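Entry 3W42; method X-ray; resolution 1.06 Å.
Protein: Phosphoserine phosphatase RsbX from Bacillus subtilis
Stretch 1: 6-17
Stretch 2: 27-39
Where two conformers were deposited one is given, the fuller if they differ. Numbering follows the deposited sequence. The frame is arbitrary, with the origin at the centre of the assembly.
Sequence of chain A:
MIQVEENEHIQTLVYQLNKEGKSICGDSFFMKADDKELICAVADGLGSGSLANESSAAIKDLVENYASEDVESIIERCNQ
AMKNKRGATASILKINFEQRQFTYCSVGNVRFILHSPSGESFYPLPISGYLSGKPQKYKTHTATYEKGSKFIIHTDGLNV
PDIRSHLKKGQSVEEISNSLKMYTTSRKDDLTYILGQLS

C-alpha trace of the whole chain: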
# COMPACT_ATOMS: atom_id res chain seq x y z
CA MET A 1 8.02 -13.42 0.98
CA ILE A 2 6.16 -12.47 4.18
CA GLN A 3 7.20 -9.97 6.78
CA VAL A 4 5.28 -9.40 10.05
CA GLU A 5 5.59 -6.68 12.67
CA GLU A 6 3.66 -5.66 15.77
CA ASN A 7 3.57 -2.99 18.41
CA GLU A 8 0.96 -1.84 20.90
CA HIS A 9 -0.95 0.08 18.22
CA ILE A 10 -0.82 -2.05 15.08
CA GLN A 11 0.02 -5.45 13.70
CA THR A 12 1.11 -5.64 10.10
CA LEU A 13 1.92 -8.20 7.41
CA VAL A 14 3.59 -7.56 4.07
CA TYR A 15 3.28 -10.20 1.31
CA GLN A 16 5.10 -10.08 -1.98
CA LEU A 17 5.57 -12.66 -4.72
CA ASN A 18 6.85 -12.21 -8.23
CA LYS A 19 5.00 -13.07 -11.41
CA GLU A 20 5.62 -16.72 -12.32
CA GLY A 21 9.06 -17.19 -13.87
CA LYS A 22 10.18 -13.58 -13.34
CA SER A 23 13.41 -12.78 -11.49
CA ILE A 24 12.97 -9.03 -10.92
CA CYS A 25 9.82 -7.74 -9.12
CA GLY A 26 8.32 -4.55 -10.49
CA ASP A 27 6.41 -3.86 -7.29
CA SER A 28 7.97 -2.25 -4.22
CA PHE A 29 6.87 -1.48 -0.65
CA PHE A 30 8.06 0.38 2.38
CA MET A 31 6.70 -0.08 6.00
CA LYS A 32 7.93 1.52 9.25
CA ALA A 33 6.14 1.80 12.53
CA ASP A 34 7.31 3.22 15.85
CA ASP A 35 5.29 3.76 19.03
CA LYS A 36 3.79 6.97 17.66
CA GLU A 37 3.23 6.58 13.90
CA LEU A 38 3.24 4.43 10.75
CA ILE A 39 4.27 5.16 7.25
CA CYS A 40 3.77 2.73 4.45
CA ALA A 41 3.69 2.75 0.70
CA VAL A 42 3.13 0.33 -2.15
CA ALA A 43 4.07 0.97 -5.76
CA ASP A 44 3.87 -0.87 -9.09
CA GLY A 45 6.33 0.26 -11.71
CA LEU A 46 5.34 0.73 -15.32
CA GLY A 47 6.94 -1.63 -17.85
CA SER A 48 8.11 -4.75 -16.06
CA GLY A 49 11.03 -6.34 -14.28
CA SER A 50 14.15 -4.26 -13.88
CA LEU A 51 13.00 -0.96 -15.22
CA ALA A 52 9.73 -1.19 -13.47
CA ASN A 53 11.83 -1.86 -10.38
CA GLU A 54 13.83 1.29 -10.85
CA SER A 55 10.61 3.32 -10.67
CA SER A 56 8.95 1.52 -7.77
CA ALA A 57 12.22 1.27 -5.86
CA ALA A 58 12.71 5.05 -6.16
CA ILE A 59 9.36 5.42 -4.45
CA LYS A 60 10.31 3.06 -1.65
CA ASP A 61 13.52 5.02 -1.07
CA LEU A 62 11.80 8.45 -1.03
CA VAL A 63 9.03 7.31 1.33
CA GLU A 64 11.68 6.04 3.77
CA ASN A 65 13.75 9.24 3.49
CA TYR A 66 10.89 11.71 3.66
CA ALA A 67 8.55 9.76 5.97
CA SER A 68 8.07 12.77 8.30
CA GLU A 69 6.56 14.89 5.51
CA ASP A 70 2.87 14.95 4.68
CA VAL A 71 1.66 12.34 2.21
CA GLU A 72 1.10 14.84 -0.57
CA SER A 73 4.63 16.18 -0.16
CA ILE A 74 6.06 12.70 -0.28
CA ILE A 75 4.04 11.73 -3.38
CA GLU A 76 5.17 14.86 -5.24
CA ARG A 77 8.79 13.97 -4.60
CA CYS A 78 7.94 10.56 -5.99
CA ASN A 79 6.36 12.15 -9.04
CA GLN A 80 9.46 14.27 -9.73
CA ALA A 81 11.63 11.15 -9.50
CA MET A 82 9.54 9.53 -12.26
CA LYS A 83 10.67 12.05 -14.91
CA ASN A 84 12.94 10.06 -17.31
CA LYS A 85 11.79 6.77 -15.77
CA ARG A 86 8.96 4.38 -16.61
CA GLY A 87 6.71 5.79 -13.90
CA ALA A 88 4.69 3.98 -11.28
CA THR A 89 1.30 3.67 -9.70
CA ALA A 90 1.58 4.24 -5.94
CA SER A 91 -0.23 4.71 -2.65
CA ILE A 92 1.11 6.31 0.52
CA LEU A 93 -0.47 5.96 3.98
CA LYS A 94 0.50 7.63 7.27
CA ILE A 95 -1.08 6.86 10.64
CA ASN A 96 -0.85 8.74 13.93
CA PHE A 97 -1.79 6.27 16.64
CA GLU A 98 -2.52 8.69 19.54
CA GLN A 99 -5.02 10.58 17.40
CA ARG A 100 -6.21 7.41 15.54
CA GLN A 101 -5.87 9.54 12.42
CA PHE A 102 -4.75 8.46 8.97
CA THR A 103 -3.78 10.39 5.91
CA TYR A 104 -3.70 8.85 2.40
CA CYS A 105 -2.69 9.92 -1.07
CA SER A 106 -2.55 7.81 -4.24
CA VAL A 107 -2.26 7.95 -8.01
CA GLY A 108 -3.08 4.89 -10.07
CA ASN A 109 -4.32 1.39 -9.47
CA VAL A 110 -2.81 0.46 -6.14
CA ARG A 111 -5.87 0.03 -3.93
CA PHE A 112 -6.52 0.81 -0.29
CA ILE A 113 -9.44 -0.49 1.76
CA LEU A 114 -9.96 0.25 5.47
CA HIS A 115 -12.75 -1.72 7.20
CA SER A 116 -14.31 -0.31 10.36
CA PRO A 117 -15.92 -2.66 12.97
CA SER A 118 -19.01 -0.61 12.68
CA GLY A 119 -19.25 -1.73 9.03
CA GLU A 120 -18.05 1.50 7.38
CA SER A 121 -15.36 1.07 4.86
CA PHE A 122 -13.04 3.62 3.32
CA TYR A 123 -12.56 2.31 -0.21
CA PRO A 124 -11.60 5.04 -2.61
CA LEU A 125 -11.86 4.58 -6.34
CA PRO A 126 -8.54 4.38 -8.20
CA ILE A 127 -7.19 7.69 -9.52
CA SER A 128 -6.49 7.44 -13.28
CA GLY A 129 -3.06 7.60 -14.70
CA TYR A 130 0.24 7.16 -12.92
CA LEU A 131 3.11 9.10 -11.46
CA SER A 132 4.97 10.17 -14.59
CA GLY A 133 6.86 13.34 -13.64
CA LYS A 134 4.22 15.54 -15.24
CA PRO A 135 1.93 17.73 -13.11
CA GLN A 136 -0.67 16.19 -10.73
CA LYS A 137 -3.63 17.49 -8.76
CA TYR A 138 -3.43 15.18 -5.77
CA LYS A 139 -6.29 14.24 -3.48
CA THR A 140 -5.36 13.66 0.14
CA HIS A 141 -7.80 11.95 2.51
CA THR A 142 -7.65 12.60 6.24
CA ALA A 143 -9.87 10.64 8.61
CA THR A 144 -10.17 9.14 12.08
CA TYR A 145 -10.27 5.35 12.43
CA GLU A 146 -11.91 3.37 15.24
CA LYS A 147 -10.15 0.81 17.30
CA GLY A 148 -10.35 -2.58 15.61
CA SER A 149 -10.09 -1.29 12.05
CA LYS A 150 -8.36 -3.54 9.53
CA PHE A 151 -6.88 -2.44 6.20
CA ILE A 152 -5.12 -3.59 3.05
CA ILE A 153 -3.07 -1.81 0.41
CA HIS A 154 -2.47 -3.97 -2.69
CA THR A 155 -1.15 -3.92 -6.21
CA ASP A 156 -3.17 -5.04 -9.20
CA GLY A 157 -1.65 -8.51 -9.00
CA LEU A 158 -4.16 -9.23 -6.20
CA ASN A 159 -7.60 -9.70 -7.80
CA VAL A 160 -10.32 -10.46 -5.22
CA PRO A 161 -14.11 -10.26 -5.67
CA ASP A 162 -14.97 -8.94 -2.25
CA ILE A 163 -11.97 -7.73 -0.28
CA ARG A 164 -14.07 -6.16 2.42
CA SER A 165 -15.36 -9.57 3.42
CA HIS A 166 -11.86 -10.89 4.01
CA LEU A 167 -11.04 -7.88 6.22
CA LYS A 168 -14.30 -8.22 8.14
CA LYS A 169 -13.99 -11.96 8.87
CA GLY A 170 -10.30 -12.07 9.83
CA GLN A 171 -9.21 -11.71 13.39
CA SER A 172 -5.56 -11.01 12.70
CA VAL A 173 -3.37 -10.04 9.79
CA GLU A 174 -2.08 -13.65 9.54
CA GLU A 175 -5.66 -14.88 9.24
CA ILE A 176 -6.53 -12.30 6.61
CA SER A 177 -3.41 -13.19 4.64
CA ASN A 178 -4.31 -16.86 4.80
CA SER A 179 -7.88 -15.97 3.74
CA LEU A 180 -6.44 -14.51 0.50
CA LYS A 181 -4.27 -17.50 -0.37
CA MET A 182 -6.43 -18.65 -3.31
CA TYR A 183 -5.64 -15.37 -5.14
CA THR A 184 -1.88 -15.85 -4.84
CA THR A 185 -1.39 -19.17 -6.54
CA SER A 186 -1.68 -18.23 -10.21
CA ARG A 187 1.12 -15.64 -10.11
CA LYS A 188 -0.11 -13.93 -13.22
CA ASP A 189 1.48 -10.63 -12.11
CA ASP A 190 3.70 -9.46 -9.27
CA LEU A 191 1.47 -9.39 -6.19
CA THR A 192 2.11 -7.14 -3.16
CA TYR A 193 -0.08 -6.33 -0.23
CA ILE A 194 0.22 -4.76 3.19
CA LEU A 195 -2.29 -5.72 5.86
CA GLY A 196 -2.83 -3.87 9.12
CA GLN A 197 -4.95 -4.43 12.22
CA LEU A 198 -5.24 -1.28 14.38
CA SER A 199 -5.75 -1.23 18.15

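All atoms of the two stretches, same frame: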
# COMPACT_ATOMS: atom_id res chain seq x y z
N GLU A 6 4.71 -6.02 14.83
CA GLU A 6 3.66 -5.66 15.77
C GLU A 6 4.18 -4.70 16.82
O GLU A 6 5.33 -4.88 17.30
CB GLU A 6 3.17 -6.93 16.50
CG GLU A 6 2.02 -6.67 17.45
CD GLU A 6 1.32 -7.92 17.94
OE1 GLU A 6 1.64 -8.99 17.50
OE2 GLU A 6 0.30 -7.80 18.73
N ASN A 7 3.34 -3.79 17.24
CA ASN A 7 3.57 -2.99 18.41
C ASN A 7 2.26 -2.86 19.17
O ASN A 7 1.31 -3.58 18.87
CB ASN A 7 4.33 -1.71 18.15
CG ASN A 7 3.52 -0.68 17.40
OD1 ASN A 7 2.30 -0.79 17.24
ND2 ASN A 7 4.21 0.32 16.88
N GLU A 8 2.18 -1.95 20.13
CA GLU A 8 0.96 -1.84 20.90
C GLU A 8 -0.23 -1.29 20.09
O GLU A 8 -1.36 -1.46 20.53
CB GLU A 8 1.21 -0.93 22.14
CG GLU A 8 2.22 -1.50 23.17
CD GLU A 8 2.77 -0.46 24.15
OE1 GLU A 8 3.57 0.45 23.67
OE2 GLU A 8 2.41 -0.49 25.35
N HIS A 9 0.05 -0.66 18.98
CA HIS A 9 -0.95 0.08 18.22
C HIS A 9 -1.37 -0.58 16.93
O HIS A 9 -2.43 -0.23 16.37
CB HIS A 9 -0.43 1.49 17.93
CG HIS A 9 -0.09 2.20 19.20
ND1 HIS A 9 -1.04 2.56 20.12
CD2 HIS A 9 1.14 2.51 19.68
CE1 HIS A 9 -0.38 3.10 21.14
NE2 HIS A 9 0.93 3.05 20.90
N ILE A 10 -0.54 -1.44 16.37
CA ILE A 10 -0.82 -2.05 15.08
C ILE A 10 -0.06 -3.36 14.96
O ILE A 10 1.02 -3.52 15.50
CB ILE A 10 -0.38 -1.10 13.91
CG1 ILE A 10 -1.08 -1.49 12.56
CG2 ILE A 10 1.16 -0.94 13.81
CD1 ILE A 10 -0.75 -0.55 11.45
N GLN A 11 -0.68 -4.29 14.23
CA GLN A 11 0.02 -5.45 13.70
C GLN A 11 -0.06 -5.41 12.19
O GLN A 11 -1.13 -5.08 11.65
CB GLN A 11 -0.34 -6.78 14.31
CG GLN A 11 -1.69 -7.23 14.02
CD GLN A 11 -2.03 -8.64 14.38
OE1 GLN A 11 -2.90 -9.14 13.56
NE2 GLN A 11 -1.66 -9.14 15.61
N THR A 12 1.04 -5.72 11.53
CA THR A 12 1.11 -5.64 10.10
C THR A 12 1.70 -6.93 9.47
O THR A 12 2.44 -7.67 10.13
CB THR A 12 1.93 -4.45 9.61
OG1 THR A 12 3.29 -4.55 10.08
CG2 THR A 12 1.35 -3.10 10.07
N LEU A 13 1.39 -7.11 8.22
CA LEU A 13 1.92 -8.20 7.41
C LEU A 13 2.12 -7.68 6.01
O LEU A 13 1.18 -7.10 5.44
CB LEU A 13 1.00 -9.41 7.50
CG LEU A 13 1.45 -10.68 6.72
CD1 LEU A 13 0.83 -11.90 7.38
CD2 LEU A 13 1.09 -10.60 5.26
N VAL A 14 3.30 -7.89 5.46
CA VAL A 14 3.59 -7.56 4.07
C VAL A 14 3.80 -8.88 3.32
O VAL A 14 4.59 -9.74 3.80
CB VAL A 14 4.83 -6.70 3.91
CG1 VAL A 14 5.08 -6.41 2.41
CG2 VAL A 14 4.77 -5.52 4.77
N TYR A 15 3.14 -9.06 2.20
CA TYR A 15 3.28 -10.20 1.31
C TYR A 15 3.76 -9.69 -0.02
O TYR A 15 3.21 -8.72 -0.56
CB TYR A 15 1.91 -10.86 1.15
CG TYR A 15 1.89 -12.03 0.13
CD1 TYR A 15 1.89 -11.77 -1.27
CD2 TYR A 15 1.87 -13.30 0.53
CE1 TYR A 15 2.01 -12.78 -2.24
CE2 TYR A 15 1.90 -14.36 -0.49
CZ TYR A 15 2.00 -14.06 -1.82
OH TYR A 15 2.02 -15.10 -2.78
N GLN A 16 4.75 -10.37 -0.62
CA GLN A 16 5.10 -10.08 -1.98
C GLN A 16 5.55 -11.34 -2.68
O GLN A 16 6.36 -12.11 -2.12
CB GLN A 16 6.22 -9.03 -2.07
CG GLN A 16 6.53 -8.63 -3.50
CD GLN A 16 7.45 -7.50 -3.58
OE1 GLN A 16 8.68 -7.72 -3.52
NE2 GLN A 16 6.96 -6.30 -3.78
N LEU A 17 5.10 -11.55 -3.88
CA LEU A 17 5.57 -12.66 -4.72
C LEU A 17 5.63 -12.19 -6.16
O LEU A 17 4.77 -11.47 -6.64
CB LEU A 17 4.66 -13.88 -4.64
CG LEU A 17 5.51 -15.17 -4.83
CD1 LEU A 17 6.39 -15.47 -3.56
CD2 LEU A 17 4.51 -16.29 -5.00
N ASP A 27 7.08 -4.47 -8.40
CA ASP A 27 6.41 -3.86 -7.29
C ASP A 27 7.44 -3.52 -6.21
O ASP A 27 8.42 -4.24 -6.02
CB ASP A 27 5.39 -4.78 -6.62
CG ASP A 27 4.09 -5.13 -7.39
OD1 ASP A 27 3.88 -4.59 -8.48
OD2 ASP A 27 3.33 -5.96 -6.81
N SER A 28 7.18 -2.51 -5.41
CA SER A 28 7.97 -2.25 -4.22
C SER A 28 7.02 -1.86 -3.07
O SER A 28 5.84 -1.52 -3.25
CB SER A 28 9.11 -1.22 -4.47
OG SER A 28 10.06 -1.50 -5.47
N PHE A 29 7.58 -1.92 -1.85
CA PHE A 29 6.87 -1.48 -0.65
C PHE A 29 7.85 -0.89 0.30
O PHE A 29 9.03 -1.15 0.27
CB PHE A 29 6.10 -2.61 -0.02
CG PHE A 29 7.05 -3.73 0.50
CD1 PHE A 29 7.63 -3.66 1.73
CD2 PHE A 29 7.37 -4.80 -0.33
CE1 PHE A 29 8.49 -4.63 2.16
CE2 PHE A 29 8.23 -5.76 0.11
CZ PHE A 29 8.82 -5.63 1.30
N PHE A 30 7.32 -0.09 1.21
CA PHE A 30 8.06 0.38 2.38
C PHE A 30 7.11 0.39 3.57
O PHE A 30 5.93 0.81 3.42
CB PHE A 30 8.69 1.77 2.18
CG PHE A 30 9.50 2.15 3.38
CD1 PHE A 30 10.70 1.54 3.61
CD2 PHE A 30 9.03 3.04 4.33
CE1 PHE A 30 11.43 1.85 4.79
CE2 PHE A 30 9.73 3.34 5.45
CZ PHE A 30 10.91 2.75 5.71
N MET A 31 7.55 0.04 4.74
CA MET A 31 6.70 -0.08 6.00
C MET A 31 7.63 0.38 7.13
O MET A 31 8.65 -0.30 7.31
CB MET A 31 6.21 -1.50 6.40
CG MET A 31 5.62 -1.64 7.82
SD MET A 31 4.17 -0.60 8.17
CE MET A 31 3.33 -1.51 7.12
N LYS A 32 7.27 1.33 7.97
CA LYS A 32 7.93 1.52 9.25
C LYS A 32 6.95 2.03 10.26
O LYS A 32 6.25 2.98 10.01
CB LYS A 32 9.08 2.50 9.14
CG LYS A 32 9.89 2.73 10.37
CD LYS A 32 10.71 4.04 10.20
CE LYS A 32 11.90 3.82 9.16
NZ LYS A 32 13.05 4.84 8.78
N ALA A 33 6.91 1.41 11.40
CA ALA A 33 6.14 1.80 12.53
C ALA A 33 7.05 2.05 13.73
O ALA A 33 8.01 1.31 13.94
CB ALA A 33 5.03 0.77 12.89
N ASP A 34 6.75 3.06 14.51
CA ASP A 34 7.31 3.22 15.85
C ASP A 34 6.10 3.38 16.81
O ASP A 34 4.98 3.05 16.45
CB ASP A 34 8.29 4.39 15.89
CG ASP A 34 7.69 5.75 15.70
OD1 ASP A 34 6.53 5.96 15.79
OD2 ASP A 34 8.55 6.64 15.55
N ASP A 35 6.37 3.75 18.05
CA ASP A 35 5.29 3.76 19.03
C ASP A 35 4.26 4.84 18.76
O ASP A 35 3.19 4.82 19.35
CB ASP A 35 5.84 3.93 20.44
CG ASP A 35 6.75 2.82 20.87
OD1 ASP A 35 6.55 1.66 20.48
OD2 ASP A 35 7.68 3.12 21.66
N LYS A 36 4.61 5.80 17.90
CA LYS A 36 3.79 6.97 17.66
C LYS A 36 3.09 6.94 16.29
O LYS A 36 1.99 7.48 16.16
CB LYS A 36 4.59 8.25 17.80
CG LYS A 36 5.07 8.47 19.27
CD LYS A 36 6.08 9.65 19.49
CE LYS A 36 5.71 11.20 19.14
NZ LYS A 36 6.80 12.21 19.69
N GLU A 37 3.72 6.42 15.24
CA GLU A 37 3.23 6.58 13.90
C GLU A 37 3.68 5.47 13.00
O GLU A 37 4.62 4.72 13.27
CB GLU A 37 3.56 7.90 13.33
CG GLU A 37 4.95 8.12 13.15
CD GLU A 37 5.28 9.56 12.82
OE1 GLU A 37 4.53 10.29 12.29
OE2 GLU A 37 6.28 10.06 13.25
N LEU A 38 2.97 5.38 11.87
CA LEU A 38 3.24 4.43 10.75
C LEU A 38 3.44 5.25 9.51
O LEU A 38 2.65 6.17 9.26
CB LEU A 38 2.02 3.46 10.52
CG LEU A 38 2.14 2.41 9.42
CD1 LEU A 38 2.97 1.24 10.02
CD2 LEU A 38 0.80 1.84 8.81
N ILE A 39 4.36 4.82 8.65
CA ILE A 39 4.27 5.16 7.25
C ILE A 39 4.39 3.90 6.44
O ILE A 39 5.12 2.95 6.78
CB ILE A 39 5.29 6.14 6.80
CG1 ILE A 39 4.94 6.62 5.39
CG2 ILE A 39 6.70 5.57 6.89
CD1 ILE A 39 5.58 7.88 5.03
O HOH W 1 6.94 0.54 17.90
O HOH W 2 4.09 0.24 20.84

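The most unusual feature of this contact is a pair of like-charged side chains bridged by a water. Glu-8 OE1 and Asp-35 OD1 lie 4.5 Å apart, a spacing at which like charges repel, yet water 2 donates to both of them, at 2.9 Å from Glu-8 OE1 and 2.9 Å from Asp-35 OD1, and accepts from Glu-8 N at 3.0 Å. Water 1 adds a second bridge: it accepts from Asn-7 ND2 at 2.9 Å and donates to Asp-35 OD1 at 2.8 Å. Water 2 thus gives one proton to each carboxylate at an exposed edge, where charge can remain hydrated.

Asn-7 suits this turn because its amide offers both an acceptor and a donor. Its OD1 receives His-9 N at 2.8 Å and Ile-10 N at 3.0 Å, bracing the turn that leads into strand 10-17, while ND2 reaches across to within 2.9 Å of Asp-34 O. Asp-34 plays a similar bracing part in its own turn: its CA-to-CB bond points away from the first stretch, and OD1 accepts from Lys-36 N and Glu-37 N, both at 2.9 Å. The His-9 ring approaches the same loop obliquely, with CD2 3.1 Å from Asp-35 O; its NE2 is 3.3 Å from that oxygen, but the angle is too poor for a hydrogen bond.

Beyond the turns, strands 10-17 and 27-33 run nearly antiparallel, at 161°, with their axes 8.9 Å apart at closest approach. No backbone hydrogen bonds join them, and side chains fill the gap. Alternation is clear: Ile-10, Thr-12, Val-14 and Gln-16 point toward the second stretch, as do Asp-27, Phe-29, Met-31 and Ala-33 toward the first. Ile-10 packs its CD1 3.9 Å from Leu-38 CD2, and its CG2 lies 4.3 Å from Ala-33 CB. Thr-12 contributes a methyl, CG2, at 3.9 Å from Met-31 CE, the tip of a flexible thioether chain well able to follow a neighbour's shape.

The aromatic contact is closely aligned. Val-14 CG1 sits 3.6 Å from the centroid of the Phe-29 ring and only 4° off its normal, a CH-pi arrangement in which a branched aliphatic side chain sets a methyl squarely over the face. Gln-16 meets the same ring at its edge, with NE2 3.8 Å from Phe-29 CD2. Its long side chain also lets NE2 donate a weak hydrogen bond to Asp-27 O, at 3.4 Å and 132°.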